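Local coordinates for hemolysin-related protein (Vibrio cholerae serotype O1, PDB 5V6C), which is of unknown detailed function but, in this C-terminal beta-prism lectin domain of a hemolysin-related protein, probably binds carbohydrate, at residues 7-12 against 70-75; 64-69 against 88-93. One frame throughout, in Å; residues are numbered along the deposited sequence.

Contact 1 of 2, residues 7-12 against 70-75; sequences FGYSNT and VTSGLY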
loop_
_atom_site.group_PDB
_atom_site.type_symbol
_atom_site.label_atom_id
_atom_site.label_comp_id
_atom_site.label_asym_id
_atom_site.label_seq_id
_atom_site.Cartn_x
_atom_site.Cartn_y
_atom_site.Cartn_z
ATOM N N PHE A 7 2.157 -7.791 -2.881
ATOM C CA PHE A 7 2.746 -7.650 -1.557
ATOM C C PHE A 7 1.730 -8.067 -0.497
ATOM O O PHE A 7 0.521 -7.906 -0.672
ATOM C CB PHE A 7 3.201 -6.208 -1.315
ATOM C CG PHE A 7 4.070 -5.656 -2.408
ATOM C CD1 PHE A 7 5.413 -5.972 -2.473
ATOM C CD2 PHE A 7 3.536 -4.819 -3.371
ATOM C CE1 PHE A 7 6.210 -5.467 -3.483
ATOM C CE2 PHE A 7 4.321 -4.313 -4.379
ATOM C CZ PHE A 7 5.663 -4.638 -4.437
ATOM N N GLY A 8 2.234 -8.623 0.600
ATOM C CA GLY A 8 1.355 -9.076 1.672
ATOM C C GLY A 8 0.656 -10.374 1.320
ATOM O O GLY A 8 1.298 -11.361 0.943
ATOM N N TYR A 9 -0.673 -10.379 1.449
ATOM C CA TYR A 9 -1.494 -11.566 1.243
ATOM C C TYR A 9 -2.608 -11.265 0.247
ATOM O O TYR A 9 -2.999 -10.111 0.051
ATOM C CB TYR A 9 -2.124 -12.052 2.554
ATOM C CG TYR A 9 -1.176 -12.105 3.724
ATOM C CD1 TYR A 9 -0.958 -10.988 4.516
ATOM C CD2 TYR A 9 -0.508 -13.278 4.043
ATOM C CE1 TYR A 9 -0.092 -11.034 5.592
ATOM C CE2 TYR A 9 0.356 -13.337 5.116
ATOM C CZ TYR A 9 0.560 -12.210 5.888
ATOM O OH TYR A 9 1.419 -12.260 6.963
ATOM N N SER A 10 -3.151 -12.332 -0.350
ATOM C CA SER A 10 -4.195 -12.199 -1.362
ATOM C C SER A 10 -5.427 -13.037 -1.030
ATOM O O SER A 10 -6.176 -13.425 -1.929
ATOM C CB SER A 10 -3.658 -12.576 -2.744
ATOM O OG SER A 10 -3.050 -13.853 -2.731
ATOM N N ASN A 11 -5.674 -13.308 0.249
ATOM C CA ASN A 11 -6.810 -14.142 0.617
ATOM C C ASN A 11 -8.072 -13.339 0.920
ATOM O O ASN A 11 -9.137 -13.940 1.098
ATOM C CB ASN A 11 -6.450 -15.030 1.821
ATOM C CG ASN A 11 -6.116 -14.235 3.069
ATOM O OD1 ASN A 11 -5.621 -13.109 2.995
ATOM N ND2 ASN A 11 -6.380 -14.826 4.230
ATOM N N THR A 12 -7.989 -12.011 0.970
ATOM C CA THR A 12 -9.161 -11.167 1.151
ATOM C C THR A 12 -9.610 -10.652 -0.216
ATOM O O THR A 12 -9.169 -11.140 -1.260
ATOM C CB THR A 12 -8.868 -10.036 2.148
ATOM O OG1 THR A 12 -7.799 -9.211 1.671
ATOM C CG2 THR A 12 -8.488 -10.606 3.507
ATOM N N VAL A 70 7.661 -3.241 2.178
ATOM C CA VAL A 70 6.349 -3.555 2.733
ATOM C C VAL A 70 6.536 -4.516 3.897
ATOM O O VAL A 70 7.069 -5.620 3.723
ATOM C CB VAL A 70 5.416 -4.161 1.672
ATOM C CG1 VAL A 70 4.026 -4.407 2.252
ATOM C CG2 VAL A 70 5.338 -3.259 0.437
ATOM N N THR A 71 6.084 -4.107 5.076
ATOM C CA THR A 71 6.126 -4.949 6.263
ATOM C C THR A 71 4.734 -5.497 6.541
ATOM O O THR A 71 3.762 -4.739 6.632
ATOM C CB THR A 71 6.642 -4.169 7.473
ATOM O OG1 THR A 71 7.961 -3.677 7.196
ATOM C CG2 THR A 71 6.687 -5.056 8.717
ATOM N N SER A 72 4.645 -6.818 6.661
ATOM C CA SER A 72 3.403 -7.496 6.980
ATOM C C SER A 72 3.690 -8.584 8.003
ATOM O O SER A 72 4.817 -9.074 8.116
ATOM C CB SER A 72 2.761 -8.103 5.729
ATOM O OG SER A 72 3.600 -9.097 5.168
ATOM N N GLY A 73 2.657 -8.957 8.752
ATOM C CA GLY A 73 2.809 -10.017 9.730
ATOM C C GLY A 73 1.571 -10.159 10.592
ATOM O O GLY A 73 0.477 -9.735 10.213
ATOM N N LEU A 74 1.771 -10.773 11.754
ATOM C CA LEU A 74 0.689 -11.037 12.695
ATOM C C LEU A 74 0.411 -9.765 13.482
ATOM O O LEU A 74 1.216 -9.355 14.323
ATOM C CB LEU A 74 1.065 -12.190 13.622
ATOM C CG LEU A 74 0.052 -12.566 14.703
ATOM C CD1 LEU A 74 -1.183 -13.197 14.083
ATOM C CD2 LEU A 74 0.691 -13.496 15.719
ATOM N N TYR A 75 -0.729 -9.140 13.209
ATOM C CA TYR A 75 -1.059 -7.868 13.831
ATOM C C TYR A 75 -1.370 -8.067 15.310
ATOM O O TYR A 75 -2.061 -9.012 15.697
ATOM C CB TYR A 75 -2.249 -7.239 13.108
ATOM C CG TYR A 75 -2.513 -5.789 13.428
ATOM C CD1 TYR A 75 -1.477 -4.870 13.504
ATOM C CD2 TYR A 75 -3.808 -5.331 13.614
ATOM C CE1 TYR A 75 -1.724 -3.543 13.779
ATOM C CE2 TYR A 75 -4.064 -4.008 13.888
ATOM C CZ TYR A 75 -3.022 -3.115 13.967
ATOM O OH TYR A 75 -3.285 -1.790 14.242
HETATM O O HOH W 1 3.698 -11.944 5.347
#

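Contact 2 of 2, residues 64-69 against 88-93; sequences QLQSVE and TMKDGS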
loop_
_atom_site.group_PDB
_atom_site.type_symbol
_atom_site.label_atom_id
_atom_site.label_comp_id
_atom_site.label_asym_id
_atom_site.label_seq_id
_atom_site.Cartn_x
_atom_site.Cartn_y
_atom_site.Cartn_z
ATOM N N GLN A 64 7.278 9.441 -9.207
ATOM C CA GLN A 64 8.585 9.629 -8.590
ATOM C C GLN A 64 8.969 8.477 -7.672
ATOM O O GLN A 64 9.963 8.581 -6.944
ATOM C CB GLN A 64 8.613 10.942 -7.805
ATOM C CG GLN A 64 8.524 12.182 -8.674
ATOM C CD GLN A 64 9.737 12.343 -9.570
ATOM O OE1 GLN A 64 10.876 12.119 -9.148
ATOM N NE2 GLN A 64 9.500 12.724 -10.816
ATOM N N LEU A 65 8.212 7.384 -7.686
ATOM C CA LEU A 65 8.455 6.285 -6.766
ATOM C C LEU A 65 9.556 5.385 -7.305
ATOM O O LEU A 65 9.486 4.919 -8.447
ATOM C CB LEU A 65 7.173 5.482 -6.548
ATOM C CG LEU A 65 7.280 4.305 -5.575
ATOM C CD1 LEU A 65 7.560 4.809 -4.166
ATOM C CD2 LEU A 65 6.014 3.462 -5.615
ATOM N N GLN A 66 10.571 5.136 -6.480
ATOM C CA GLN A 66 11.671 4.263 -6.866
ATOM C C GLN A 66 11.446 2.827 -6.398
ATOM O O GLN A 66 11.548 1.890 -7.195
ATOM C CB GLN A 66 12.989 4.812 -6.308
ATOM C CG GLN A 66 14.229 3.971 -6.612
ATOM C CD GLN A 66 14.484 3.791 -8.101
ATOM O OE1 GLN A 66 13.961 4.535 -8.933
ATOM N NE2 GLN A 66 15.296 2.795 -8.441
ATOM N N SER A 67 11.134 2.639 -5.118
ATOM C CA SER A 67 11.005 1.301 -4.556
ATOM C C SER A 67 10.098 1.354 -3.336
ATOM O O SER A 67 9.810 2.423 -2.792
ATOM C CB SER A 67 12.373 0.724 -4.184
ATOM O OG SER A 67 12.974 1.473 -3.140
ATOM N N VAL A 68 9.660 0.172 -2.904
ATOM C CA VAL A 68 8.803 0.044 -1.736
ATOM C C VAL A 68 9.368 -1.030 -0.816
ATOM O O VAL A 68 9.999 -1.996 -1.259
ATOM C CB VAL A 68 7.338 -0.274 -2.124
ATOM C CG1 VAL A 68 6.700 0.918 -2.830
ATOM C CG2 VAL A 68 7.260 -1.505 -3.010
ATOM N N GLU A 69 9.155 -0.834 0.482
ATOM C CA GLU A 69 9.505 -1.803 1.511
ATOM C C GLU A 69 8.241 -2.052 2.323
ATOM O O GLU A 69 7.783 -1.162 3.045
ATOM C CB GLU A 69 10.645 -1.276 2.380
ATOM C CG GLU A 69 11.151 -2.230 3.433
ATOM C CD GLU A 69 12.325 -1.653 4.204
ATOM O OE1 GLU A 69 12.093 -0.873 5.146
ATOM O OE2 GLU A 69 13.480 -1.964 3.855
ATOM N N THR A 88 10.254 4.793 -1.087
ATOM C CA THR A 88 11.501 5.483 -1.399
ATOM C C THR A 88 11.384 6.093 -2.788
ATOM O O THR A 88 11.131 5.377 -3.762
ATOM C CB THR A 88 12.694 4.525 -1.343
ATOM O OG1 THR A 88 12.853 4.026 -0.011
ATOM C CG2 THR A 88 13.982 5.232 -1.762
ATOM N N MET A 89 11.589 7.401 -2.881
ATOM C CA MET A 89 11.449 8.104 -4.146
ATOM C C MET A 89 12.772 8.114 -4.908
ATOM O O MET A 89 13.830 7.758 -4.386
ATOM C CB MET A 89 10.965 9.534 -3.912
ATOM C CG MET A 89 9.903 9.658 -2.829
ATOM S SD MET A 89 8.514 8.524 -3.039
ATOM C CE MET A 89 7.628 9.305 -4.383
ATOM N N LYS A 90 12.701 8.544 -6.168
ATOM C CA LYS A 90 13.891 8.547 -7.010
ATOM C C LYS A 90 14.994 9.428 -6.437
ATOM O O LYS A 90 16.177 9.107 -6.590
ATOM C CB LYS A 90 13.523 8.994 -8.423
ATOM C CG LYS A 90 12.834 7.910 -9.230
ATOM C CD LYS A 90 12.088 8.477 -10.432
ATOM C CE LYS A 90 11.468 7.364 -11.274
ATOM N NZ LYS A 90 10.689 7.892 -12.421
ATOM N N ASP A 91 14.640 10.524 -5.763
ATOM C CA ASP A 91 15.646 11.429 -5.215
ATOM C C ASP A 91 16.269 10.921 -3.920
ATOM O O ASP A 91 17.113 11.617 -3.344
ATOM C CB ASP A 91 15.045 12.821 -4.979
ATOM C CG ASP A 91 14.058 12.856 -3.824
ATOM O OD1 ASP A 91 13.790 11.802 -3.212
ATOM O OD2 ASP A 91 13.547 13.956 -3.532
ATOM N N GLY A 92 15.875 9.742 -3.443
ATOM C CA GLY A 92 16.445 9.155 -2.254
ATOM C C GLY A 92 15.625 9.355 -0.998
ATOM O O GLY A 92 15.779 8.581 -0.047
ATOM N N SER A 93 14.764 10.368 -0.966
ATOM C CA SER A 93 13.918 10.583 0.195
ATOM C C SER A 93 12.911 9.447 0.327
ATOM O O SER A 93 12.574 8.757 -0.641
ATOM C CB SER A 93 13.194 11.928 0.098
ATOM O OG SER A 93 12.312 11.962 -1.010
HETATM O O HOH W 2 12.053 11.857 -6.372
#

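Contact 1 of 2, residues 7-12 against 70-75
Phe7 and Val70 make the apolar half of this contact. The Val70 methyl CG2 lies 3.9 Å from Phe7 CG and about as far from CD1, so the valine meets the root of the ring, and the two side chains cross at about a right angle. CG1 of Val70, anti to its own backbone N (chi1 -177°), also approaches Phe7 CB, at 4.1 Å. Both methyls thus touch the base of the phenylalanine, while CG2 alone meets the ring. Phe134 meets the same ring, the two planes inclined at about 35°.

Farther along, Tyr9 reaches over to the strand. Its CE1 touches Ser72 CB at 4.1 Å, and its OH ends 3.8 Å from Gly73 CA. Gly8, between the two aromatic residues, passes Ser72 with its CA 4.2 Å from Ser72 OG.

The polar link is made through water 1. It sits 2.9 Å from Ser72 OG and makes a weak hydrogen bond, 2.8 Å long, to Tyr9 OH. Ser72 OG, placed between its backbone N and carbonyl carbon (chi1 63°), faces this water.

Strands 7-8 and 65-75 belong to different sheets of the beta-prism, and they meet here through side chains and solvent rather than backbone pairing. The chemistry implies an interface that is greasy at Phe7 and Val70 and turns polar toward Tyr9, where one water bridges the two hydroxyls, weakly on the tyrosine side.

Contact 2 of 2, residues 64-69 against 88-93
Thr88 O is gripped by two successive backbone amides: Gln66 N at 2.8 Å and Ser67 N at 3.1 Å, both in its carbonyl plane. Two residues of one strand facing one of the other is the classic beta bulge, and the register slips by one residue between the Leu65-Met89 and Ser67-Thr88 pairs. Thr88 N returns a bond to Ser67 O at 3.0 Å, completing the antiparallel hydrogen-bonded pair. At the other end Lys90 N donates to Gln64 O over 2.8 Å with an N-H...O angle of 151°.

Side chains fill in around this ladder. Met89 is bent at chi2 and chi3 (-51° and -75°), which folds its CE back to 3.5 Å from Gln64 O, while SD meets Leu65 CD1 at 4.0 Å. Lys90 stretches out beyond CG across both glutamines: its CG lies 3.6 Å from Gln66 OE1, and its amine goes on to Asp63 O. On the face they share, Ser67 OG rests against Thr88 CB.

Residues 89-92 form a type I turn, closed by Gly92 N on Met89 O. Asp91 OD1 takes Ser93 N from above the carboxylate plane, an Asx turn, and accepts Ser93 OG as a second donor through its syn lone pair; water 2 ties Asp91 N to Gln64 OE1.

The contact closes the open end of the hairpin of strands 65-75 and 80-89, whose chain turns here into strand 94-98. On the other flank of 65-75 lies strand 106-112, with Thr112 touching Gln66 and Ser67, while Phe87 of strand 80-89 touches Leu65 and Val68.

How the contacts relate
The centres of the two contacts lie about 21 Å apart, and strand 65-75 runs through both: its first part pairs with strand 80-89 in contact 2, its later part meets residues 7-12 in contact 1. Along the chain the segments alternate, 7-12, 64-69, 70-75, 88-93. Contact 2 joins neighbouring strands within one four-stranded sheet, near the surface; contact 1 joins that sheet to the one containing strand 7-8, and is largely buried. They touch directly where Phe7 CZ packs 3.8 Å from Val68 CG2. Strand 65-75, an inner strand of its sheet, thus pairs within that sheet and also packs against the edge strand 7-8 of a second one in the three-sheet beta-prism.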